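Local coordinates for rhusiopathiae surface protein B (Erysipelothrix rhusiopathiae, PDB 3V10), which probably binds collagen as a cell-wall-anchored surface adhesin, this chain being its collagen-binding region with Ig-like domains, at residues W183-N188 and L247-P252; V198-T203 and S281-K286. All blocks are in the same frame, centred on the assembly; numbering follows the deposited sequence.

Interaction 1: residues W183-N188 and L247-P252; sequences WWLNIN and LTVMIP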
loop_
_atom_site.group_PDB
_atom_site.type_symbol
_atom_site.label_atom_id
_atom_site.label_comp_id
_atom_site.label_asym_id
_atom_site.label_seq_id
_atom_site.Cartn_x
_atom_site.Cartn_y
_atom_site.Cartn_z
ATOM N N TRP A 183 -2.980 3.691 -9.535
ATOM C CA TRP A 183 -2.754 5.133 -9.583
ATOM C C TRP A 183 -3.893 5.918 -10.214
ATOM O O TRP A 183 -4.647 5.395 -11.033
ATOM C CB TRP A 183 -1.451 5.430 -10.328
ATOM C CG TRP A 183 -0.296 4.628 -9.825
ATOM C CD1 TRP A 183 0.008 3.341 -10.154
ATOM C CD2 TRP A 183 0.678 5.035 -8.858
ATOM N NE1 TRP A 183 1.107 2.918 -9.455
ATOM C CE2 TRP A 183 1.540 3.937 -8.648
ATOM C CE3 TRP A 183 0.906 6.219 -8.145
ATOM C CZ2 TRP A 183 2.617 3.987 -7.756
ATOM C CZ3 TRP A 183 1.979 6.269 -7.257
ATOM C CH2 TRP A 183 2.818 5.162 -7.070
ATOM N N TRP A 184 -3.995 7.190 -9.827
ATOM C CA TRP A 184 -5.038 8.089 -10.314
ATOM C C TRP A 184 -4.502 9.458 -10.706
ATOM O O TRP A 184 -3.836 10.104 -9.904
ATOM C CB TRP A 184 -6.087 8.340 -9.220
ATOM C CG TRP A 184 -6.958 7.184 -8.877
ATOM C CD1 TRP A 184 -8.216 6.943 -9.344
ATOM C CD2 TRP A 184 -6.646 6.109 -7.985
ATOM N NE1 TRP A 184 -8.709 5.788 -8.798
ATOM C CE2 TRP A 184 -7.767 5.252 -7.959
ATOM C CE3 TRP A 184 -5.528 5.786 -7.204
ATOM C CZ2 TRP A 184 -7.805 4.088 -7.182
ATOM C CZ3 TRP A 184 -5.562 4.627 -6.432
ATOM C CH2 TRP A 184 -6.697 3.793 -6.429
ATOM N N LEU A 185 -4.791 9.892 -11.930
ATOM C CA LEU A 185 -4.407 11.230 -12.377
ATOM C C LEU A 185 -5.747 11.973 -12.468
ATOM O O LEU A 185 -6.564 11.689 -13.340
ATOM C CB LEU A 185 -3.737 11.197 -13.758
ATOM C CG LEU A 185 -2.528 10.284 -13.965
ATOM C CD1 LEU A 185 -1.934 10.548 -15.355
ATOM C CD2 LEU A 185 -1.488 10.528 -12.889
ATOM N N ASN A 186 -5.980 12.909 -11.556
ATOM C CA ASN A 186 -7.237 13.659 -11.537
ATOM C C ASN A 186 -7.084 14.986 -12.267
ATOM O O ASN A 186 -6.555 15.946 -11.714
ATOM C CB ASN A 186 -7.651 13.885 -10.084
ATOM C CG ASN A 186 -7.683 12.591 -9.293
ATOM O OD1 ASN A 186 -8.643 11.826 -9.377
ATOM N ND2 ASN A 186 -6.623 12.328 -8.543
ATOM N N ILE A 187 -7.576 15.033 -13.502
ATOM C CA ILE A 187 -7.453 16.217 -14.343
ATOM C C ILE A 187 -8.723 17.041 -14.473
ATOM O O ILE A 187 -9.764 16.552 -14.908
ATOM C CB ILE A 187 -6.985 15.825 -15.758
ATOM C CG1 ILE A 187 -5.759 14.916 -15.649
ATOM C CG2 ILE A 187 -6.658 17.074 -16.571
ATOM C CD1 ILE A 187 -5.312 14.315 -16.971
ATOM N N ASN A 188 -8.607 18.307 -14.099
ATOM C CA ASN A 188 -9.711 19.248 -14.164
ATOM C C ASN A 188 -10.932 18.868 -13.338
ATOM O O ASN A 188 -12.042 18.753 -13.866
ATOM C CB ASN A 188 -10.127 19.479 -15.620
ATOM C CG ASN A 188 -10.919 20.756 -15.791
ATOM O OD1 ASN A 188 -11.121 21.494 -14.826
ATOM N ND2 ASN A 188 -11.368 21.029 -17.010
ATOM N N LEU A 247 4.392 8.221 -19.172
ATOM C CA LEU A 247 3.006 8.177 -19.626
ATOM C C LEU A 247 2.590 9.635 -19.816
ATOM O O LEU A 247 2.654 10.441 -18.883
ATOM C CB LEU A 247 2.124 7.487 -18.580
ATOM C CG LEU A 247 0.641 7.273 -18.909
ATOM C CD1 LEU A 247 0.066 6.182 -17.994
ATOM C CD2 LEU A 247 -0.115 8.581 -18.732
ATOM N N THR A 248 2.188 9.971 -21.035
ATOM C CA THR A 248 1.802 11.337 -21.354
ATOM C C THR A 248 0.333 11.422 -21.721
ATOM O O THR A 248 -0.175 10.592 -22.468
ATOM C CB THR A 248 2.644 11.872 -22.535
ATOM O OG1 THR A 248 4.033 11.733 -22.223
ATOM C CG2 THR A 248 2.321 13.347 -22.815
ATOM N N VAL A 249 -0.344 12.427 -21.176
ATOM C CA VAL A 249 -1.755 12.644 -21.445
ATOM C C VAL A 249 -1.887 14.031 -22.047
ATOM O O VAL A 249 -1.453 15.019 -21.448
ATOM C CB VAL A 249 -2.598 12.587 -20.145
ATOM C CG1 VAL A 249 -4.078 12.812 -20.460
ATOM C CG2 VAL A 249 -2.396 11.247 -19.457
ATOM N N MET A 250 -2.473 14.098 -23.239
ATOM C CA MET A 250 -2.674 15.364 -23.926
ATOM C C MET A 250 -4.159 15.530 -24.221
ATOM O O MET A 250 -4.795 14.635 -24.791
ATOM C CB MET A 250 -1.846 15.403 -25.220
ATOM C CG MET A 250 -0.342 15.489 -24.971
ATOM S SD MET A 250 0.695 15.281 -26.459
ATOM C CE MET A 250 1.091 13.558 -26.306
ATOM N N ILE A 251 -4.720 16.661 -23.808
ATOM C CA ILE A 251 -6.139 16.929 -24.024
ATOM C C ILE A 251 -6.355 18.285 -24.691
ATOM O O ILE A 251 -6.029 19.327 -24.123
ATOM C CB ILE A 251 -6.918 16.915 -22.693
ATOM C CG1 ILE A 251 -6.643 15.613 -21.939
ATOM C CG2 ILE A 251 -8.415 17.055 -22.968
ATOM C CD1 ILE A 251 -7.240 15.573 -20.547
ATOM N N PRO A 252 -6.899 18.288 -25.917
ATOM C CA PRO A 252 -7.147 19.547 -26.631
ATOM C C PRO A 252 -8.091 20.457 -25.847
ATOM O O PRO A 252 -8.986 19.982 -25.156
ATOM C CB PRO A 252 -7.776 19.081 -27.942
ATOM C CG PRO A 252 -7.153 17.738 -28.158
ATOM C CD PRO A 252 -7.192 17.127 -26.778
#
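Leu185 and Ile187 meet Leu247, Val249 and Ile251 in the core of a beta sandwich, the DEv-IgG fold of a collagen-binding domain. Strand 180-187 belongs to one sheet and strand 246-251 to the other, and two features confirm that they face each other rather than pair edge to edge: the segment axes come no closer than 11.1 Å, and no hydrogen bond links them. The segments run in nearly the same direction, crossing at -20°. Only side chains bridge the gap, and every touching residue is buried. Val249 lies between the two residues of the opposite strand and gives each one methyl. Its CG2 lies 4.2 Å from Leu185 CD1, the two side chains sliding past each other in opposite directions, whereas its CG1 meets Ile187 CD1 tip to tip at 4.0 Å. Behind this meeting lies an extended isoleucine: CG1 of Ile187 is anti to the carbonyl carbon, and chi2 of 172° sets CD1 at the extended tip of the side chain. Phe261, on the strand hydrogen-bonded to 183-187, also packs on Ile251. The flanking contacts are similar, with Leu185 CD1 4.3 Å from Leu247 CD2 and Ile187 CD1 at the same distance from Ile251 CD1.

Interaction 2: residues V198-T203 and S281-K286; sequences VKVIDT and STIEYK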
loop_
_atom_site.group_PDB
_atom_site.type_symbol
_atom_site.label_atom_id
_atom_site.label_comp_id
_atom_site.label_asym_id
_atom_site.label_seq_id
_atom_site.Cartn_x
_atom_site.Cartn_y
_atom_site.Cartn_z
ATOM N N VAL A 198 -4.308 20.801 -22.587
ATOM C CA VAL A 198 -3.761 20.397 -21.296
ATOM C C VAL A 198 -2.788 19.248 -21.528
ATOM O O VAL A 198 -3.095 18.315 -22.270
ATOM C CB VAL A 198 -4.880 19.938 -20.342
ATOM C CG1 VAL A 198 -4.287 19.446 -19.031
ATOM C CG2 VAL A 198 -5.847 21.100 -20.081
ATOM N N LYS A 199 -1.609 19.318 -20.918
ATOM C CA LYS A 199 -0.629 18.250 -21.094
ATOM C C LYS A 199 -0.027 17.812 -19.771
ATOM O O LYS A 199 0.398 18.637 -18.972
ATOM C CB LYS A 199 0.496 18.694 -22.038
ATOM C CG LYS A 199 1.532 17.601 -22.315
ATOM C CD LYS A 199 2.534 18.028 -23.386
ATOM C CE LYS A 199 3.490 16.892 -23.724
ATOM N NZ LYS A 199 4.520 17.322 -24.716
ATOM N N VAL A 200 -0.005 16.504 -19.546
ATOM C CA VAL A 200 0.569 15.953 -18.324
ATOM C C VAL A 200 1.646 14.960 -18.725
ATOM O O VAL A 200 1.417 14.110 -19.576
ATOM C CB VAL A 200 -0.476 15.190 -17.476
ATOM C CG1 VAL A 200 0.223 14.493 -16.287
ATOM C CG2 VAL A 200 -1.539 16.149 -16.975
ATOM N N ILE A 201 2.831 15.095 -18.143
ATOM C CA ILE A 201 3.903 14.153 -18.426
ATOM C C ILE A 201 4.168 13.453 -17.101
ATOM O O ILE A 201 4.627 14.063 -16.134
ATOM C CB ILE A 201 5.184 14.848 -18.933
ATOM C CG1 ILE A 201 4.897 15.571 -20.254
ATOM C CG2 ILE A 201 6.280 13.804 -19.158
ATOM C CD1 ILE A 201 6.107 16.253 -20.859
ATOM N N ASP A 202 3.837 12.167 -17.064
ATOM C CA ASP A 202 4.000 11.369 -15.860
ATOM C C ASP A 202 5.192 10.435 -15.988
ATOM O O ASP A 202 5.287 9.662 -16.937
ATOM C CB ASP A 202 2.726 10.556 -15.609
ATOM C CG ASP A 202 2.792 9.757 -14.322
ATOM O OD1 ASP A 202 3.783 9.025 -14.122
ATOM O OD2 ASP A 202 1.849 9.854 -13.515
ATOM N N THR A 203 6.104 10.509 -15.025
ATOM C CA THR A 203 7.279 9.651 -15.040
ATOM C C THR A 203 7.233 8.678 -13.877
ATOM O O THR A 203 7.387 9.069 -12.722
ATOM C CB THR A 203 8.579 10.465 -14.946
ATOM O OG1 THR A 203 8.701 11.316 -16.095
ATOM C CG2 THR A 203 9.776 9.522 -14.903
ATOM N N SER A 281 4.968 13.817 -11.783
ATOM C CA SER A 281 4.339 14.293 -13.009
ATOM C C SER A 281 4.382 15.810 -13.090
ATOM O O SER A 281 4.537 16.493 -12.073
ATOM C CB SER A 281 2.885 13.804 -13.093
ATOM O OG SER A 281 2.058 14.412 -12.106
ATOM N N THR A 282 4.278 16.330 -14.310
ATOM C CA THR A 282 4.267 17.765 -14.541
ATOM C C THR A 282 3.056 18.061 -15.414
ATOM O O THR A 282 2.619 17.215 -16.193
ATOM C CB THR A 282 5.564 18.247 -15.243
ATOM O OG1 THR A 282 5.681 17.632 -16.534
ATOM C CG2 THR A 282 6.783 17.875 -14.405
ATOM N N ILE A 283 2.491 19.250 -15.263
ATOM C CA ILE A 283 1.330 19.605 -16.058
ATOM C C ILE A 283 1.473 21.038 -16.533
ATOM O O ILE A 283 2.115 21.860 -15.875
ATOM C CB ILE A 283 0.014 19.447 -15.232
ATOM C CG1 ILE A 283 -1.203 19.670 -16.134
ATOM C CG2 ILE A 283 -0.000 20.428 -14.053
ATOM C CD1 ILE A 283 -2.524 19.419 -15.441
ATOM N N GLU A 284 0.910 21.320 -17.698
ATOM C CA GLU A 284 0.943 22.667 -18.235
ATOM C C GLU A 284 -0.351 22.918 -18.972
ATOM O O GLU A 284 -0.860 22.045 -19.679
ATOM C CB GLU A 284 2.120 22.869 -19.187
ATOM C CG GLU A 284 2.417 24.350 -19.432
ATOM C CD GLU A 284 3.733 24.576 -20.147
ATOM O OE1 GLU A 284 3.712 24.866 -21.361
ATOM O OE2 GLU A 284 4.789 24.448 -19.489
ATOM N N TYR A 285 -0.880 24.121 -18.788
ATOM C CA TYR A 285 -2.118 24.543 -19.430
ATOM C C TYR A 285 -2.351 26.004 -19.073
ATOM O O TYR A 285 -1.653 26.555 -18.233
ATOM C CB TYR A 285 -3.304 23.722 -18.916
ATOM C CG TYR A 285 -3.541 23.841 -17.423
ATOM C CD1 TYR A 285 -2.714 23.184 -16.512
ATOM C CD2 TYR A 285 -4.571 24.638 -16.921
ATOM C CE1 TYR A 285 -2.902 23.317 -15.135
ATOM C CE2 TYR A 285 -4.767 24.778 -15.545
ATOM C CZ TYR A 285 -3.929 24.115 -14.660
ATOM O OH TYR A 285 -4.113 24.260 -13.300
ATOM N N LYS A 286 -3.314 26.632 -19.736
ATOM C CA LYS A 286 -3.682 28.013 -19.428
ATOM C C LYS A 286 -5.003 27.867 -18.679
ATOM O O LYS A 286 -5.909 27.195 -19.171
ATOM C CB LYS A 286 -3.900 28.823 -20.708
ATOM C CG LYS A 286 -2.627 29.352 -21.355
ATOM C CD LYS A 286 -2.949 30.078 -22.653
ATOM C CE LYS A 286 -1.691 30.576 -23.361
ATOM N NZ LYS A 286 -1.329 31.973 -22.985
#
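Ile283 lies across from Val200, a non-hydrogen-bonded pair with CA atoms 4.4 Å apart, and its side chain can be followed over the neighbouring strand. CB already approaches the Lys199 carbonyl oxygen and CG2 of Val200. The next atom, CG1, is anti to the backbone N (chi1 -173°) and packs 3.6 Å from Val200 CG2, while also lying close to Lys199 O. At the tip, CD1 remains against Val200 CG2 and reaches Val198 CG1 at 4.0 Å, so one isoleucine spans two valines of the opposite strand, crossing both obliquely. Val198 turns its other methyl, CG2, to Tyr285 CB at 3.8 Å; these two side chains run side by side, and the tyrosine ring continues away to stack on Phe166.

The backbone evidence identifies an antiparallel pair of strands in one sheet of the Ig-like sandwich, their directions 171° apart. Lys199 and Glu284 exchange two hydrogen bonds, Lys199 N lying 3.1 Å from Glu284 O with an N-H...O angle of 163°. Ile201 and Thr282 do likewise, with Ile201 N 2.9 Å from Thr282 O. CA-H...O contacts supplement them, as from Ile283 CA to Lys199 O. Side chains alternate accordingly: Lys199, Ile201, Thr282 and Glu284 share the more open face, whereas Val200, Asp202, Ser281 and Ile283 are buried on the other. There Tyr167, from the facing sheet, packs on both Val200 and Ile283.

Two polar groups on this buried face find partners elsewhere. Ser281 OG bonds with Thr301 O and Tyr167 OH, while Asp202 OD2 accepts a hydrogen bond from Asn279 ND2 and is also hydrogen-bonded with Tyr265 OH. Between the two residues the touch is apolar in part: Ser281 CB lies 3.9 Å from Asp202 CA.

Interactions 1 and 2 lie with their centres about 7 Å apart. Segment 247-252 of interaction 1 lies in the same sheet as both segments of interaction 2, with strand 198-204 running between 246-251 and 276-286. Probable hydrogen bonds tie segment 247-252 to segment 198-203: Ile251 O to Val198 N at 2.7 Å and Leu247 O to Asp202 N at 2.8 Å. Interaction 2 thus extends the sheet laterally, while interaction 1 joins it to the facing sheet. Across that interface Leu185 CD2 packs 3.5 Å from Asp202 OD2, so the carboxylate borders the apolar interface. Both contacts lie within one Ig-like domain of the probable collagen-binding region, consistent with the Collagen Hug model, in which two such domains close round the ligand.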